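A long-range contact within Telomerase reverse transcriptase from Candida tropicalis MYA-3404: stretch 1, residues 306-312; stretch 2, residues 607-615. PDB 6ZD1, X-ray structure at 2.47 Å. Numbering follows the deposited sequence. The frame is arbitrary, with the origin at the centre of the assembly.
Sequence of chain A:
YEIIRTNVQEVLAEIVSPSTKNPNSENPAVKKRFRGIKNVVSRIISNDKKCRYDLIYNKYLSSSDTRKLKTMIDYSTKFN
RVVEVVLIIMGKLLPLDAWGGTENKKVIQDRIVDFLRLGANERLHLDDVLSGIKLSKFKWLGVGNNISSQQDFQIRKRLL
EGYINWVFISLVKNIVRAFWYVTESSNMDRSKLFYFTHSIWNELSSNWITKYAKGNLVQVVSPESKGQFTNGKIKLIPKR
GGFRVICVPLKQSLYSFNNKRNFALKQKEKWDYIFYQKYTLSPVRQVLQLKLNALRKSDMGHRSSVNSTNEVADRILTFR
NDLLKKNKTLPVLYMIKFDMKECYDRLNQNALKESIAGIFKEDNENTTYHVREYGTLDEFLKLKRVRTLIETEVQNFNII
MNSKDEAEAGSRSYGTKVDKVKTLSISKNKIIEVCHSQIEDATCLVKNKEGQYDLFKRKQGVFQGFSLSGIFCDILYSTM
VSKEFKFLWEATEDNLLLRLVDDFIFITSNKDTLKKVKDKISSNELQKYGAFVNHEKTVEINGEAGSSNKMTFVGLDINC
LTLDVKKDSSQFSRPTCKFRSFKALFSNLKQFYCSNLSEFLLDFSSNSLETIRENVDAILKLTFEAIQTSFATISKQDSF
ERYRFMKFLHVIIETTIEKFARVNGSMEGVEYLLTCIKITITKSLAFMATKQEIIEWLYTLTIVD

Stretch 1 306-312: VNSTNEV
Stretch 2, residues 607-615: NSLETIREN

Two helix starts meet here, 301 or more residues apart in sequence, and bury 297 Å² counted over both sides. Residues 309-312 and 609-615 are helical and run on beyond the stretches; Ser308 and Ser608 occupy the N-cap positions. The register is set by CA-CA distances of 6.5 Å for Asn307-Ser608, 5.0 Å for Ser308-Thr611 and 7.7 Å for Asn310-Glu614.

Glu614 covers the most surface (77 Å²). Its CA-CB bond points toward stretch 1, and chi1 -72° (m), chi2 173° (t) and chi3 15° extend the carboxylate to the first turn of the other helix. Ser308 OG donates to Glu614 OE2 at 2.7 Å, while Asn310 N donates to Glu614 OE1 at 3.2 Å with an N-H...O angle of 153°. A carboxylate suits this place because its two oxygens accept separately, one from a cap hydroxyl and one from a backbone amide still free at the helix start. Ser308 (phi/psi -157/168, chi1 63°, p) points its CA-CB bond toward stretch 2, where its CA lies 5.0 Å from the CA of Thr611. Asn310 (chi1 -63°, m) flanks the carboxylate, its CG 3.3 Å from Glu614 OE1.

Asn307 (61 Å²; phi/psi -95/-11) offers its carbonyl O as an acceptor. Thr611 OG1, with chi1 -68° (m), donates to Asn307 O at 2.7 Å. Ser608 OG also lies 2.9 Å from Asn307 O and 3.1 Å from Glu610 OE2; which of these acceptors takes its proton is open. The same Ser608 OG (chi1 66°, p) accepts a weak capping bond from Thr611 N at 3.3 Å. The CA-CB bond of Asn307 points toward stretch 2, and its CB lies 3.3 Å from Glu610 OE2; chi1 is -63° (m) and chi2 -30°, and OD1 is hydrogen-bonded elsewhere in the structure.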

ATOM      1  N   VAL A 306       4.979 -13.103 -15.238  1.00 77.21           N
ATOM      2  CA  VAL A 306       5.855 -13.054 -14.073  1.00 84.74           C
ATOM      3  C   VAL A 306       5.173 -12.256 -12.968  1.00 84.10           C
ATOM      4  O   VAL A 306       4.503 -11.251 -13.236  1.00 81.79           O
ATOM      5  CB  VAL A 306       7.221 -12.449 -14.451  1.00 76.99           C
ATOM      6  CG1 VAL A 306       7.892 -11.828 -13.255  1.00 82.89           C
ATOM      7  CG2 VAL A 306       8.115 -13.518 -15.057  1.00 76.01           C
ATOM      8  N   ASN A 307       5.357 -12.696 -11.723  1.00 85.72           N
ATOM      9  CA  ASN A 307       4.592 -12.160 -10.607  1.00 88.41           C
ATOM     10  C   ASN A 307       5.286 -11.027  -9.857  1.00 75.35           C
ATOM     11  O   ASN A 307       4.635 -10.368  -9.042  1.00 81.83           O
ATOM     12  CB  ASN A 307       4.250 -13.285  -9.624  1.00 72.90           C
ATOM     13  CG  ASN A 307       3.358 -14.346 -10.243  1.00 83.09           C
ATOM     14  OD1 ASN A 307       2.552 -14.056 -11.129  1.00101.08           O
ATOM     15  ND2 ASN A 307       3.500 -15.582  -9.781  1.00 84.69           N
ATOM     16  N   SER A 308       6.567 -10.762 -10.106  1.00 73.55           N
ATOM     17  CA  SER A 308       7.266  -9.744  -9.328  1.00 72.12           C
ATOM     18  C   SER A 308       8.463  -9.222 -10.114  1.00 70.76           C
ATOM     19  O   SER A 308       8.859  -9.789 -11.135  1.00 77.31           O
ATOM     20  CB  SER A 308       7.708 -10.296  -7.969  1.00 74.79           C
ATOM     21  OG  SER A 308       8.646 -11.349  -8.120  1.00 74.07           O
ATOM     22  N   THR A 309       9.038  -8.121  -9.619  1.00 56.77           N
ATOM     23  CA  THR A 309      10.172  -7.500 -10.301  1.00 62.03           C
ATOM     24  C   THR A 309      11.425  -8.367 -10.209  1.00 77.43           C
ATOM     25  O   THR A 309      12.122  -8.575 -11.210  1.00 66.68           O
ATOM     26  CB  THR A 309      10.442  -6.108  -9.730  1.00 51.10           C
ATOM     27  OG1 THR A 309       9.485  -5.181 -10.260  1.00 66.84           O
ATOM     28  CG2 THR A 309      11.845  -5.641 -10.094  1.00 65.59           C
ATOM     29  N   ASN A 310      11.738  -8.869  -9.011  1.00 72.82           N
ATOM     30  CA  ASN A 310      12.912  -9.724  -8.868  1.00 76.59           C
ATOM     31  C   ASN A 310      12.812 -10.953  -9.759  1.00 85.40           C
ATOM     32  O   ASN A 310      13.837 -11.460 -10.231  1.00 83.17           O
ATOM     33  CB  ASN A 310      13.099 -10.146  -7.411  1.00 64.02           C
ATOM     34  CG  ASN A 310      13.355  -8.971  -6.491  1.00 66.33           C
ATOM     35  OD1 ASN A 310      13.139  -7.818  -6.861  1.00 79.16           O
ATOM     36  ND2 ASN A 310      13.810  -9.260  -5.278  1.00 67.09           N
ATOM     37  N   GLU A 311      11.595 -11.443 -10.008  1.00 69.16           N
ATOM     38  CA  GLU A 311      11.452 -12.570 -10.920  1.00 86.65           C
ATOM     39  C   GLU A 311      11.773 -12.162 -12.352  1.00 85.43           C
ATOM     40  O   GLU A 311      12.317 -12.968 -13.117  1.00 75.72           O
ATOM     41  CB  GLU A 311      10.044 -13.164 -10.830  1.00 71.55           C
ATOM     42  CG  GLU A 311      10.023 -14.684 -10.971  1.00 86.12           C
ATOM     43  CD  GLU A 311       8.652 -15.244 -11.304  1.00 87.85           C
ATOM     44  OE1 GLU A 311       8.492 -15.796 -12.415  1.00 85.10           O
ATOM     45  OE2 GLU A 311       7.736 -15.138 -10.459  1.00 94.43           O
ATOM     46  N   VAL A 312      11.465 -10.916 -12.724  1.00 82.93           N
ATOM     47  CA  VAL A 312      11.867 -10.410 -14.035  1.00 83.50           C
ATOM     48  C   VAL A 312      13.386 -10.431 -14.160  1.00 73.61           C
ATOM     49  O   VAL A 312      13.940 -10.905 -15.158  1.00 71.21           O
ATOM     50  CB  VAL A 312      11.303  -8.993 -14.259  1.00 70.87           C
ATOM     51  CG1 VAL A 312      11.990  -8.315 -15.435  1.00 58.40           C
ATOM     52  CG2 VAL A 312       9.796  -9.046 -14.473  1.00 75.94           C
ATOM     53  N   ASN A 607      -1.763  -6.207  -6.150  1.00 79.02           N
ATOM     54  CA  ASN A 607      -0.459  -6.842  -6.265  1.00 84.26           C
ATOM     55  C   ASN A 607      -0.540  -8.287  -5.794  1.00 90.25           C
ATOM     56  O   ASN A 607      -1.431  -8.668  -5.030  1.00 81.63           O
ATOM     57  CB  ASN A 607       0.613  -6.110  -5.439  1.00 84.81           C
ATOM     58  CG  ASN A 607       0.576  -4.609  -5.625  1.00 87.76           C
ATOM     59  OD1 ASN A 607       1.170  -4.070  -6.560  1.00101.14           O
ATOM     60  ND2 ASN A 607      -0.113  -3.922  -4.725  1.00 86.09           N
ATOM     61  N   SER A 608       0.418  -9.085  -6.254  1.00 99.07           N
ATOM     62  CA  SER A 608       0.580 -10.445  -5.770  1.00 85.47           C
ATOM     63  C   SER A 608       1.337 -10.443  -4.445  1.00 79.07           C
ATOM     64  O   SER A 608       1.963  -9.453  -4.061  1.00 78.28           O
ATOM     65  CB  SER A 608       1.321 -11.303  -6.795  1.00 93.39           C
ATOM     66  OG  SER A 608       2.654 -10.855  -6.961  1.00 89.08           O
ATOM     67  N   LEU A 609       1.255 -11.572  -3.735  1.00 87.02           N
ATOM     68  CA  LEU A 609       1.969 -11.696  -2.468  1.00 78.15           C
ATOM     69  C   LEU A 609       3.477 -11.611  -2.665  1.00 73.33           C
ATOM     70  O   LEU A 609       4.182 -11.024  -1.838  1.00 91.83           O
ATOM     71  CB  LEU A 609       1.601 -13.005  -1.776  1.00 84.66           C
ATOM     72  CG  LEU A 609       0.428 -12.937  -0.801  1.00101.73           C
ATOM     73  CD1 LEU A 609       0.374 -14.192   0.055  1.00 91.40           C
ATOM     74  CD2 LEU A 609       0.529 -11.693   0.065  1.00 85.03           C
ATOM     75  N   GLU A 610       3.991 -12.194  -3.756  1.00 80.66           N
ATOM     76  CA  GLU A 610       5.423 -12.104  -4.020  1.00 78.50           C
ATOM     77  C   GLU A 610       5.851 -10.661  -4.229  1.00 78.12           C
ATOM     78  O   GLU A 610       6.961 -10.278  -3.843  1.00 67.98           O
ATOM     79  CB  GLU A 610       5.801 -12.940  -5.247  1.00 76.48           C
ATOM     80  CG  GLU A 610       5.421 -14.410  -5.170  1.00 72.00           C
ATOM     81  CD  GLU A 610       4.064 -14.697  -5.786  1.00108.68           C
ATOM     82  OE1 GLU A 610       3.535 -15.809  -5.572  1.00119.10           O
ATOM     83  OE2 GLU A 610       3.527 -13.813  -6.488  1.00111.40           O
ATOM     84  N   THR A 611       4.975  -9.845  -4.823  1.00 80.89           N
ATOM     85  CA  THR A 611       5.265  -8.424  -4.973  1.00 66.77           C
ATOM     86  C   THR A 611       5.165  -7.703  -3.636  1.00 70.03           C
ATOM     87  O   THR A 611       6.017  -6.867  -3.312  1.00 73.27           O
ATOM     88  CB  THR A 611       4.318  -7.801  -5.997  1.00 70.31           C
ATOM     89  OG1 THR A 611       4.619  -8.319  -7.299  1.00 74.03           O
ATOM     90  CG2 THR A 611       4.465  -6.283  -6.009  1.00 69.19           C
ATOM     91  N   ILE A 612       4.137  -8.015  -2.842  1.00 68.56           N
ATOM     92  CA  ILE A 612       4.039  -7.429  -1.507  1.00 80.67           C
ATOM     93  C   ILE A 612       5.265  -7.797  -0.686  1.00 73.75           C
ATOM     94  O   ILE A 612       5.882  -6.944  -0.038  1.00 66.59           O
ATOM     95  CB  ILE A 612       2.748  -7.882  -0.804  1.00 71.38           C
ATOM     96  CG1 ILE A 612       1.528  -7.252  -1.465  1.00 67.28           C
ATOM     97  CG2 ILE A 612       2.795  -7.514   0.671  1.00 66.09           C
ATOM     98  CD1 ILE A 612       0.225  -7.707  -0.856  1.00 78.10           C
ATOM     99  N   ARG A 613       5.658  -9.069  -0.738  1.00 79.46           N
ATOM    100  CA  ARG A 613       6.784  -9.528   0.065  1.00 66.75           C
ATOM    101  C   ARG A 613       8.069  -8.830  -0.355  1.00 69.71           C
ATOM    102  O   ARG A 613       8.777  -8.257   0.484  1.00 61.15           O
ATOM    103  CB  ARG A 613       6.910 -11.045  -0.060  1.00 64.95           C
ATOM    104  CG  ARG A 613       8.235 -11.608   0.387  1.00 81.33           C
ATOM    105  CD  ARG A 613       8.995 -12.169  -0.796  1.00 78.55           C
ATOM    106  NE  ARG A 613      10.137 -12.964  -0.368  1.00 93.72           N
ATOM    107  CZ  ARG A 613      10.847 -13.739  -1.180  1.00101.33           C
ATOM    108  NH1 ARG A 613      10.528 -13.818  -2.464  1.00107.57           N
ATOM    109  NH2 ARG A 613      11.872 -14.435  -0.706  1.00118.82           N
ATOM    110  N   GLU A 614       8.352  -8.805  -1.662  1.00 64.25           N
ATOM    111  CA  GLU A 614       9.592  -8.200  -2.140  1.00 66.90           C
ATOM    112  C   GLU A 614       9.651  -6.707  -1.833  1.00 65.27           C
ATOM    113  O   GLU A 614      10.738  -6.165  -1.599  1.00 70.51           O
ATOM    114  CB  GLU A 614       9.759  -8.456  -3.639  1.00 60.34           C
ATOM    115  CG  GLU A 614      10.099  -9.909  -3.967  1.00 68.33           C
ATOM    116  CD  GLU A 614      10.104 -10.194  -5.456  1.00 83.96           C
ATOM    117  OE1 GLU A 614      10.123  -9.227  -6.253  1.00 79.01           O
ATOM    118  OE2 GLU A 614      10.083 -11.387  -5.831  1.00102.78           O
ATOM    119  N   ASN A 615       8.502  -6.030  -1.806  1.00 62.79           N
ATOM    120  CA  ASN A 615       8.495  -4.618  -1.433  1.00 60.53           C
ATOM    121  C   ASN A 615       8.860  -4.445   0.032  1.00 54.71           C
ATOM    122  O   ASN A 615       9.661  -3.573   0.387  1.00 59.36           O
ATOM    123  CB  ASN A 615       7.128  -4.005  -1.722  1.00 65.69           C
ATOM    124  CG  ASN A 615       6.832  -3.943  -3.198  1.00 77.98           C
ATOM    125  OD1 ASN A 615       7.670  -3.514  -3.995  1.00 85.05           O
ATOM    126  ND2 ASN A 615       5.644  -4.389  -3.580  1.00 72.46           N
TER